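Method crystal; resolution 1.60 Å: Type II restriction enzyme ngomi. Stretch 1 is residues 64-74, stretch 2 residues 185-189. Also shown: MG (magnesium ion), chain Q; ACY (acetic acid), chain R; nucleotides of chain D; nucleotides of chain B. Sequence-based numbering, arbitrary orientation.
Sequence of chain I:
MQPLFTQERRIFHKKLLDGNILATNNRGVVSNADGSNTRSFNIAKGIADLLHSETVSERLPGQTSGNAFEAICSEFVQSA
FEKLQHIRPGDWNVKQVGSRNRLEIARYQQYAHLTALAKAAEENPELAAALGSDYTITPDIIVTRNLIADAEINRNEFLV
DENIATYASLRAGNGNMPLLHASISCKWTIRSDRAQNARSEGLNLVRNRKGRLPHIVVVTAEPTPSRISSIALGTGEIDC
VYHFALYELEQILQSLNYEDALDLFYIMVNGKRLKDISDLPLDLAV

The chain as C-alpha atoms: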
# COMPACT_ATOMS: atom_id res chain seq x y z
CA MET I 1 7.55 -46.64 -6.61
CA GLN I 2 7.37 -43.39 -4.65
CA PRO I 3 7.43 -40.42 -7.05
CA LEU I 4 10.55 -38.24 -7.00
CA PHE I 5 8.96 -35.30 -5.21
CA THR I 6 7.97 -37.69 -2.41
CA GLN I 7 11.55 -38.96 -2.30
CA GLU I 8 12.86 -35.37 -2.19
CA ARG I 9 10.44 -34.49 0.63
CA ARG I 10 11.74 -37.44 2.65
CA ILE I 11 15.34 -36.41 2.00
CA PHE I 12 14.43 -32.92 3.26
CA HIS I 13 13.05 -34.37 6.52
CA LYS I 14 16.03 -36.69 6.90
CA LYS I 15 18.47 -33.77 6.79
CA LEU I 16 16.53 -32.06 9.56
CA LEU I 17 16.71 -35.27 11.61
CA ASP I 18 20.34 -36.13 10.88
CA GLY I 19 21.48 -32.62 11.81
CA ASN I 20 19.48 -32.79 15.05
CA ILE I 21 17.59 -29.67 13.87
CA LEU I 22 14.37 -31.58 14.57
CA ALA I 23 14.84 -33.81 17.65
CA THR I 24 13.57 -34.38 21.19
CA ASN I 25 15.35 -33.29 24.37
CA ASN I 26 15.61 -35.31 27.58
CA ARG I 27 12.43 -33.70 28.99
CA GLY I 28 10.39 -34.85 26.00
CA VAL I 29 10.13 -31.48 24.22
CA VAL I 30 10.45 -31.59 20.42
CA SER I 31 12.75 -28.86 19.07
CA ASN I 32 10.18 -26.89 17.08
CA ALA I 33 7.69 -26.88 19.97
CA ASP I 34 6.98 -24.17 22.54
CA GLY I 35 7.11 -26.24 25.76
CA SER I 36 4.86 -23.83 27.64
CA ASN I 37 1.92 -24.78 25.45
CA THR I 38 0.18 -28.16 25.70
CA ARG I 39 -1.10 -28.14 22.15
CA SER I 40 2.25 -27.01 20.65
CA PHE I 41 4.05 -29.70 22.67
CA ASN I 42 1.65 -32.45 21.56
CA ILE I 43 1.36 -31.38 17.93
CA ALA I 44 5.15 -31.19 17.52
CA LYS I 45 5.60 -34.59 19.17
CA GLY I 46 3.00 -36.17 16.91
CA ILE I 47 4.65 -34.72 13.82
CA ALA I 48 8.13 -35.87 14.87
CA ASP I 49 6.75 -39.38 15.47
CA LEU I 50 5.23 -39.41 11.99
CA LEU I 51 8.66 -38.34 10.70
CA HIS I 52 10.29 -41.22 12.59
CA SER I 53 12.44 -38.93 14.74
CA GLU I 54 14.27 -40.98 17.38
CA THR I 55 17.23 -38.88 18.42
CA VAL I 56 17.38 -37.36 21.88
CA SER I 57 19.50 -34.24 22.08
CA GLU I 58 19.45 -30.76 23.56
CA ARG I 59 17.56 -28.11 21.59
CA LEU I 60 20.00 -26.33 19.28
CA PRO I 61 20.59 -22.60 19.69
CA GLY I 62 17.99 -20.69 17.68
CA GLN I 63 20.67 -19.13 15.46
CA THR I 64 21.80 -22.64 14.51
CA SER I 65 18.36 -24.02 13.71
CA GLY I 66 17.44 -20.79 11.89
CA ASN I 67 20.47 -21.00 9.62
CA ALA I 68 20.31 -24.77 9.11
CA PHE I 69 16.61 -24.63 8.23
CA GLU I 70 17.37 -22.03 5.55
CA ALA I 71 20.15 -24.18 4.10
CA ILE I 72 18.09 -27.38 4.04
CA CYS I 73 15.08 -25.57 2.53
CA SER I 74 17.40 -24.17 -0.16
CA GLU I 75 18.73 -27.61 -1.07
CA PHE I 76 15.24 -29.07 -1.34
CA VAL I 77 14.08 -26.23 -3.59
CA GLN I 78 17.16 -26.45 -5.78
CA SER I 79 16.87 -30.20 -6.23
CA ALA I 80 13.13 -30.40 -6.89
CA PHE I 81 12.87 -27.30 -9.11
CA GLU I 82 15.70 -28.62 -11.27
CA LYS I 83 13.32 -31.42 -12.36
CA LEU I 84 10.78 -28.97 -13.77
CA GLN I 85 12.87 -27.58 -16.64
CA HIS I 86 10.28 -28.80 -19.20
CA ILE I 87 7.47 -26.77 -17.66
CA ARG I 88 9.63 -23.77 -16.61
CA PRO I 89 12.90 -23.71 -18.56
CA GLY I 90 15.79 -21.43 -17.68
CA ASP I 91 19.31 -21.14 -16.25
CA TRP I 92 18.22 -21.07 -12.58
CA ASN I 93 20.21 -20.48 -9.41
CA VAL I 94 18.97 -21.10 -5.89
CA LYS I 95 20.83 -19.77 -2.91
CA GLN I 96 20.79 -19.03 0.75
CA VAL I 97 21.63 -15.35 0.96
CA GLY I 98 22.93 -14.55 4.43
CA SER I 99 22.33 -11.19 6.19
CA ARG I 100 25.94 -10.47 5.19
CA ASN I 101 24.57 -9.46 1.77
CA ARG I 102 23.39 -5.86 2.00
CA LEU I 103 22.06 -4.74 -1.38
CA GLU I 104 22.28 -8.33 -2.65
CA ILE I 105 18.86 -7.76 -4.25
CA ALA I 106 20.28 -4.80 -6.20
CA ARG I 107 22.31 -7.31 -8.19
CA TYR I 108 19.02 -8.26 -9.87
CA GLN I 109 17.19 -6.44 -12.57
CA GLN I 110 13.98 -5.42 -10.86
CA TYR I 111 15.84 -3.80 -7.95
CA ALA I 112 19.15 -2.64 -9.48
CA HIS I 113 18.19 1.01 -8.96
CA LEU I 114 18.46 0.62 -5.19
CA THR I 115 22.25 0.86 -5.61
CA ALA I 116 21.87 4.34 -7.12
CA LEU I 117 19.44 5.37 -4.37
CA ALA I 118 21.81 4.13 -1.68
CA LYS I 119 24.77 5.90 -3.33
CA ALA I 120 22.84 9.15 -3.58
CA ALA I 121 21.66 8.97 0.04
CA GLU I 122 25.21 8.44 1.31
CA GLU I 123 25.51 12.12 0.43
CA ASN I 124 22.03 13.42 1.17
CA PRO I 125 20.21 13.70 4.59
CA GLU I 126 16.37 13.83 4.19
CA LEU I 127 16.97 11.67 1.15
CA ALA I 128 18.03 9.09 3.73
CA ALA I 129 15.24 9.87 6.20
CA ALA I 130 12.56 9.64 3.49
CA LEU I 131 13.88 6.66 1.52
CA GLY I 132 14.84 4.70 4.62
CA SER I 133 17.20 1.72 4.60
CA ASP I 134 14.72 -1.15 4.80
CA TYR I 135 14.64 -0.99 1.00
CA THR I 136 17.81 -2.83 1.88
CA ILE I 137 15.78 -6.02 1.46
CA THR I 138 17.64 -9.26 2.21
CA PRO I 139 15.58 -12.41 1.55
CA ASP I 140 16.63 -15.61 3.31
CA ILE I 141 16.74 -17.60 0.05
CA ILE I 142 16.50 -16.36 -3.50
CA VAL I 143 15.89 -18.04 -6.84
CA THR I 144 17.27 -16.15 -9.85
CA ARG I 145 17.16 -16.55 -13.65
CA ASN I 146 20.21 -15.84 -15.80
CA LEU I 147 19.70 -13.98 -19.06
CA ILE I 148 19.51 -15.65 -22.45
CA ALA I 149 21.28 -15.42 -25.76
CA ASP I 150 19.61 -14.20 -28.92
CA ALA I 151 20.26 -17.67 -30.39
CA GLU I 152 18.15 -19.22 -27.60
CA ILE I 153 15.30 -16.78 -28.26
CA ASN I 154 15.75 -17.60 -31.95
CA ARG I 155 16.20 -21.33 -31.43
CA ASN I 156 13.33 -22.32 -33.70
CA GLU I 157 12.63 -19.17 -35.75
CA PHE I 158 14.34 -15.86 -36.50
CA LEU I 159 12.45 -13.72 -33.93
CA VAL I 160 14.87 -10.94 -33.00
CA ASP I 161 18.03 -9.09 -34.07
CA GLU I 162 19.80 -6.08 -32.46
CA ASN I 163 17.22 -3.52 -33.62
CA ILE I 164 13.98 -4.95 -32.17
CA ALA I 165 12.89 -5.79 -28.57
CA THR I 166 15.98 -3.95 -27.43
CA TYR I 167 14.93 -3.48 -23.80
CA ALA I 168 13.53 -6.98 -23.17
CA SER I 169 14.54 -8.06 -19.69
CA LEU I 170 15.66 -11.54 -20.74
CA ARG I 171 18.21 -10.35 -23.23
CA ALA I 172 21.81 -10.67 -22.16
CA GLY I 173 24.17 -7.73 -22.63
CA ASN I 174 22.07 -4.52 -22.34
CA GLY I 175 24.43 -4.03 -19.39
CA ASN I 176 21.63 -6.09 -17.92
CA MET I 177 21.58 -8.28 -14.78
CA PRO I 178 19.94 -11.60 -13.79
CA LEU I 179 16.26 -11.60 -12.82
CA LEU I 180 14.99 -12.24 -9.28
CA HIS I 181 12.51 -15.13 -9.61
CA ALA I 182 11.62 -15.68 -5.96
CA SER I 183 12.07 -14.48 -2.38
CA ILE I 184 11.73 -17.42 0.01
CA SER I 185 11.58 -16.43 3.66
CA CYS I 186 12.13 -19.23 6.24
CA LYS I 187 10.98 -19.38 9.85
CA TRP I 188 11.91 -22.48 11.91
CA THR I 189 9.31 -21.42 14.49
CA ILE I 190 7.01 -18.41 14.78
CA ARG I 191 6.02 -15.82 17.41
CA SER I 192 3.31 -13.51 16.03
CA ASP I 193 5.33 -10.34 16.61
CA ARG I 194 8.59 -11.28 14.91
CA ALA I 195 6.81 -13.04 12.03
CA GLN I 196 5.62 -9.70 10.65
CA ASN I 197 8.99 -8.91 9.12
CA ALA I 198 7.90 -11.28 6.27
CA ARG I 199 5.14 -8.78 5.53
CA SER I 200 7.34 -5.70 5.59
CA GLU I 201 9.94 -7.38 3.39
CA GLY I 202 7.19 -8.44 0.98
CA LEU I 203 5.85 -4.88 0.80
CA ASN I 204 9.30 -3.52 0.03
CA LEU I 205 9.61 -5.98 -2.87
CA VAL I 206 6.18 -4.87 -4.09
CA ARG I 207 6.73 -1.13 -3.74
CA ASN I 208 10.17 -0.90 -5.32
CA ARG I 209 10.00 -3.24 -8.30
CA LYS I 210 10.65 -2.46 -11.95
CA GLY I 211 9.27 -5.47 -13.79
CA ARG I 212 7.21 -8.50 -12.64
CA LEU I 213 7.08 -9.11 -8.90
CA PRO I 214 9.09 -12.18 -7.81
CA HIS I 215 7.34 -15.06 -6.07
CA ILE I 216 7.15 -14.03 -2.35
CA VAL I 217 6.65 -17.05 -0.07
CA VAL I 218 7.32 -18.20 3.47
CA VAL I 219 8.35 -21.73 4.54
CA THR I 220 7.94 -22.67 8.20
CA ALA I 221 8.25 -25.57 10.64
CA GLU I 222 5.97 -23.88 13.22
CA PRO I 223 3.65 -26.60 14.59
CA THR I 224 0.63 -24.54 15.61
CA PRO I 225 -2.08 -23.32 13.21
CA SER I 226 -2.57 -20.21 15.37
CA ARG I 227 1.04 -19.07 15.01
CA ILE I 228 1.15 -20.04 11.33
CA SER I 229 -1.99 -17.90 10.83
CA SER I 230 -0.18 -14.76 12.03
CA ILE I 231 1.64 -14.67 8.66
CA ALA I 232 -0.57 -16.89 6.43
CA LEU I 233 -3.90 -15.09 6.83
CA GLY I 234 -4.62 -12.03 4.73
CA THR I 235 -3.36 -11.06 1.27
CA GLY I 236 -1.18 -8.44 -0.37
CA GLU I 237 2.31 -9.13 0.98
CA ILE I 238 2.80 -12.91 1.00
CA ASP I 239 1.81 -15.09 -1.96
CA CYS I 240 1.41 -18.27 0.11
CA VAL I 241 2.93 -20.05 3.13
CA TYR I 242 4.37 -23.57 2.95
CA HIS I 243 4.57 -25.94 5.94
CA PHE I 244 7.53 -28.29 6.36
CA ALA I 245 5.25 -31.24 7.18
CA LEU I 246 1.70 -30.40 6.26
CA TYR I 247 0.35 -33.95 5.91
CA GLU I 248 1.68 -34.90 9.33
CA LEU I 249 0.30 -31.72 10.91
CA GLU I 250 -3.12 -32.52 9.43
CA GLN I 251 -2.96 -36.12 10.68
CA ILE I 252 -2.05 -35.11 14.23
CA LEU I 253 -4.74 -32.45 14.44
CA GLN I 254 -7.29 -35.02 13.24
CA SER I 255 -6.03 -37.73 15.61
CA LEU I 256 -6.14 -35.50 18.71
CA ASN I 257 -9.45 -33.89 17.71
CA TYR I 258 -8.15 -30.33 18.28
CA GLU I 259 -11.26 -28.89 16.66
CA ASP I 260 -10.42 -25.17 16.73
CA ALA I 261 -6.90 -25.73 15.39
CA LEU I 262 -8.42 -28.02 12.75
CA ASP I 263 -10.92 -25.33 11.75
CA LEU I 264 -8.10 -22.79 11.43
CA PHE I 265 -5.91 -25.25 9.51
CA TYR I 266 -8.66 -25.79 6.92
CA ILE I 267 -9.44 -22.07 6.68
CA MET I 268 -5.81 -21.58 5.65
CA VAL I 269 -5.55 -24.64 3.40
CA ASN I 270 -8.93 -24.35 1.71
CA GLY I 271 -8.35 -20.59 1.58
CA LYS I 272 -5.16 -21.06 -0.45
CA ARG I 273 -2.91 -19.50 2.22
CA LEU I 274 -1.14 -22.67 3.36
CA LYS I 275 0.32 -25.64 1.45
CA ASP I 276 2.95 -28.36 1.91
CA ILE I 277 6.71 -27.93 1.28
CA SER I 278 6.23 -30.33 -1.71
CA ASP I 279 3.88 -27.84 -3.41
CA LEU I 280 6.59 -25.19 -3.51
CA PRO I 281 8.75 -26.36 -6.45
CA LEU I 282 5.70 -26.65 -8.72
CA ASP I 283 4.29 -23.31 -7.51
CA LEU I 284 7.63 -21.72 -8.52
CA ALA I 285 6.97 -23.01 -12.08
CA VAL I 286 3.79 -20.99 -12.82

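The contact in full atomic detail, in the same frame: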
# COMPACT_ATOMS: atom_id res chain seq x y z
N THR I 64 21.40 -21.44 15.22
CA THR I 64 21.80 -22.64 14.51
C THR I 64 20.63 -23.27 13.74
O THR I 64 20.74 -23.60 12.55
CB THR I 64 22.35 -23.68 15.50
OG1 THR I 64 23.43 -23.09 16.24
CG2 THR I 64 22.88 -24.90 14.75
N SER I 65 19.49 -23.43 14.41
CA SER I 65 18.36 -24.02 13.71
C SER I 65 17.84 -23.08 12.60
O SER I 65 17.42 -23.57 11.54
CB SER I 65 17.22 -24.35 14.69
OG SER I 65 16.89 -23.21 15.49
N GLY I 66 17.89 -21.78 12.87
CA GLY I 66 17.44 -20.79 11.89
C GLY I 66 18.25 -20.92 10.62
O GLY I 66 17.73 -21.07 9.52
N ASN I 67 19.57 -20.89 10.78
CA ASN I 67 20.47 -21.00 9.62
C ASN I 67 20.39 -22.36 8.91
O ASN I 67 20.33 -22.44 7.67
CB ASN I 67 21.91 -20.73 10.08
CG ASN I 67 22.91 -20.89 8.95
OD1 ASN I 67 23.73 -21.82 8.97
ND2 ASN I 67 22.86 -20.00 7.97
N ALA I 68 20.36 -23.44 9.69
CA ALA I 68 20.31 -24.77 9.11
C ALA I 68 19.01 -25.00 8.36
O ALA I 68 18.99 -25.64 7.31
CB ALA I 68 20.50 -25.85 10.21
N PHE I 69 17.91 -24.46 8.88
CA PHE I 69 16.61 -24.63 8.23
C PHE I 69 16.65 -23.92 6.86
O PHE I 69 16.13 -24.44 5.88
CB PHE I 69 15.47 -24.08 9.12
CG PHE I 69 14.08 -24.33 8.58
CD1 PHE I 69 13.63 -25.63 8.30
CD2 PHE I 69 13.20 -23.26 8.36
CE1 PHE I 69 12.35 -25.86 7.82
CE2 PHE I 69 11.90 -23.49 7.87
CZ PHE I 69 11.48 -24.79 7.61
N GLU I 70 17.27 -22.75 6.81
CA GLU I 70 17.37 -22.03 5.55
C GLU I 70 18.16 -22.87 4.55
O GLU I 70 17.76 -23.04 3.41
CB GLU I 70 18.10 -20.69 5.71
CG GLU I 70 17.33 -19.61 6.45
CD GLU I 70 18.14 -18.33 6.63
OE1 GLU I 70 19.27 -18.25 6.10
OE2 GLU I 70 17.63 -17.39 7.30
N ALA I 71 19.30 -23.39 5.00
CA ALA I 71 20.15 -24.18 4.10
C ALA I 71 19.45 -25.43 3.56
O ALA I 71 19.49 -25.71 2.36
CB ALA I 71 21.44 -24.57 4.82
N ILE I 72 18.78 -26.17 4.44
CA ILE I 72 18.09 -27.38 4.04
C ILE I 72 16.90 -27.07 3.12
O ILE I 72 16.63 -27.81 2.18
CB ILE I 72 17.69 -28.17 5.31
CG1 ILE I 72 18.99 -28.68 5.96
CG2 ILE I 72 16.76 -29.30 4.96
CD1 ILE I 72 18.83 -29.24 7.38
N CYS I 73 16.18 -25.97 3.40
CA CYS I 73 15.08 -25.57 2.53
C CYS I 73 15.63 -25.24 1.14
O CYS I 73 15.04 -25.63 0.12
CB CYS I 73 14.37 -24.34 3.10
SG CYS I 73 13.15 -24.75 4.41
N SER I 74 16.77 -24.55 1.11
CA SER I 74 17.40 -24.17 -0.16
C SER I 74 17.75 -25.38 -1.01
O SER I 74 17.51 -25.41 -2.23
CB SER I 74 18.67 -23.38 0.11
OG SER I 74 19.15 -22.80 -1.09
N SER I 185 11.28 -16.73 2.27
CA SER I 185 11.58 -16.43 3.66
C SER I 185 11.34 -17.72 4.47
O SER I 185 10.36 -18.43 4.24
CB SER I 185 10.64 -15.33 4.13
OG SER I 185 10.49 -15.37 5.54
N CYS I 186 12.26 -18.03 5.40
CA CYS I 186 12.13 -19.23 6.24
C CYS I 186 11.98 -18.85 7.70
O CYS I 186 12.60 -17.90 8.17
CB CYS I 186 13.40 -20.11 6.13
SG CYS I 186 13.76 -20.72 4.49
N LYS I 187 11.15 -19.60 8.42
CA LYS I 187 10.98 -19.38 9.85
C LYS I 187 10.88 -20.77 10.50
O LYS I 187 9.90 -21.48 10.28
CB LYS I 187 9.72 -18.57 10.12
CG LYS I 187 9.83 -17.16 9.52
CD LYS I 187 8.67 -16.24 9.91
CE LYS I 187 8.92 -14.80 9.43
NZ LYS I 187 10.21 -14.27 9.98
N TRP I 188 11.90 -21.16 11.27
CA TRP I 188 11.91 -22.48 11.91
C TRP I 188 10.69 -22.58 12.83
O TRP I 188 9.95 -23.59 12.82
CB TRP I 188 13.22 -22.66 12.67
CG TRP I 188 13.29 -23.92 13.52
CD1 TRP I 188 13.48 -23.98 14.86
CD2 TRP I 188 13.16 -25.28 13.07
NE1 TRP I 188 13.46 -25.29 15.29
CE2 TRP I 188 13.26 -26.11 14.21
CE3 TRP I 188 12.95 -25.87 11.81
CZ2 TRP I 188 13.17 -27.51 14.14
CZ3 TRP I 188 12.85 -27.25 11.74
CH2 TRP I 188 12.96 -28.06 12.90
N THR I 189 10.50 -21.53 13.63
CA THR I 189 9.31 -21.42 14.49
C THR I 189 8.81 -19.99 14.35
O THR I 189 9.51 -19.12 13.82
CB THR I 189 9.61 -21.65 15.98
OG1 THR I 189 10.52 -20.65 16.44
CG2 THR I 189 10.21 -23.06 16.19
MG MG Q . 13.76 -16.00 8.15
C ACY R . 12.20 -13.57 6.97
O ACY R . 11.93 -14.70 7.59
OXT ACY R . 13.32 -13.17 6.62
CH3 ACY R . 11.00 -12.70 6.64
P DC D 2 14.25 -18.31 12.48
OP1 DC D 2 14.06 -19.55 11.72
OP2 DC D 2 13.28 -17.19 12.33
O5' DC D 2 14.29 -18.66 14.03
C5' DC D 2 15.18 -19.65 14.50
C4' DC D 2 15.08 -19.79 16.00
O4' DC D 2 15.50 -18.58 16.66
C3' DC D 2 13.70 -20.16 16.55
O3' DC D 2 13.91 -21.35 17.36
C2' DC D 2 13.23 -18.88 17.25
C1' DC D 2 14.52 -18.16 17.61
N1 DC D 2 14.44 -16.69 17.55
C2 DC D 2 14.61 -15.94 18.73
O2 DC D 2 14.91 -16.54 19.80
N3 DC D 2 14.46 -14.58 18.68
C4 DC D 2 14.18 -13.97 17.50
N4 DC D 2 14.01 -12.63 17.50
C5 DC D 2 14.06 -14.71 16.29
C6 DC D 2 14.19 -16.06 16.35
P DC B 7 26.25 -21.39 14.83
OP1 DC B 7 25.44 -22.57 14.41
OP2 DC B 7 27.61 -21.59 15.37
O5' DC B 7 26.26 -20.35 13.63
C5' DC B 7 25.05 -20.02 12.94
C4' DC B 7 25.30 -18.98 11.88
O4' DC B 7 25.57 -17.70 12.50
C3' DC B 7 26.47 -19.25 10.93
O3' DC B 7 26.20 -18.67 9.64
C2' DC B 7 27.58 -18.40 11.52
C1' DC B 7 26.82 -17.20 12.06
N1 DC B 7 27.48 -16.56 13.21
C2 DC B 7 27.33 -15.18 13.43
O2 DC B 7 26.64 -14.52 12.63
N3 DC B 7 27.95 -14.61 14.49
C4 DC B 7 28.70 -15.37 15.31
N4 DC B 7 29.30 -14.78 16.34
C5 DC B 7 28.86 -16.76 15.11
C6 DC B 7 28.23 -17.32 14.06
O HOH W 1 15.38 -17.46 8.60
O HOH W 2 12.94 -15.79 10.14

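The end of a β-strand and the loop that follows it, residues 185-189, pack against a helix that runs through residues 64-74. The strand crosses the helix at 133° between N-to-C directions, with the axes 8.2 Å apart at closest approach, and the backbones come nearest at E70 and C186, whose CA atoms are 6.0 Å apart. No hydrogen bond links the two stretches; the contact rests on van der Waals and aromatic packing and buries 350 Å² in all.

The CA-to-CB bond of S185 points away from the helix, on the side where the acetic acid molecule lies, and the residue takes no part in the packing. C186 reverses this direction. Its CA-to-CB bond points toward the helix, and the small side chain fits among three helix residues spaced along one side: CB lies 3.9 Å from F69 CD2 and 4.0 Å from E70 CG, while SG, in the m rotamer, reaches to 3.9 Å from C73 CB. C186 SG also sits obliquely to the F69 ring, 5.3 Å from the ring centroid. The main chain of C186 faces a different task, for its O binds the magnesium ion MG at 2.2 Å. E70 approaches the same ion indirectly: a water that coordinates the metal donates a hydrogen bond to E70 OE2 (2.6 Å from the water O), so helix and strand are joined through the metal site as well as by direct packing.

The CA-to-CB bond of K187 again points away from the helix, in keeping with the alternation of a strand, and K187 NZ donates a hydrogen bond to ACY O of the bound acetic acid (3.0 Å). Its part in the contact is through the backbone, with K187 O 3.7 Å from F69 CE2.

W188, beyond the strand, has the largest area covered by the helix. The edge of its indole is directed at the face of F69 in an offset edge-to-face arrangement, with 5.3 Å between the centroids of the six-membered rings and 63° between the planes; the closest atoms are W188 CE3 and F69 CD1, 3.6 Å apart. One helical turn before F69, S65 places its CB over the face of the indole, 4.0 Å from the centroid of the five-membered ring in a CH-π contact, and S65 OG is 3.6 Å from W188 CD1. The backbone of W188 is meanwhile engaged by DNA: W188 N donates a nearly linear hydrogen bond to OP1 of DC2 in chain D (2.7 Å). The CA-to-CB bond of T189 points sideways, and the residue makes no contact with the helix.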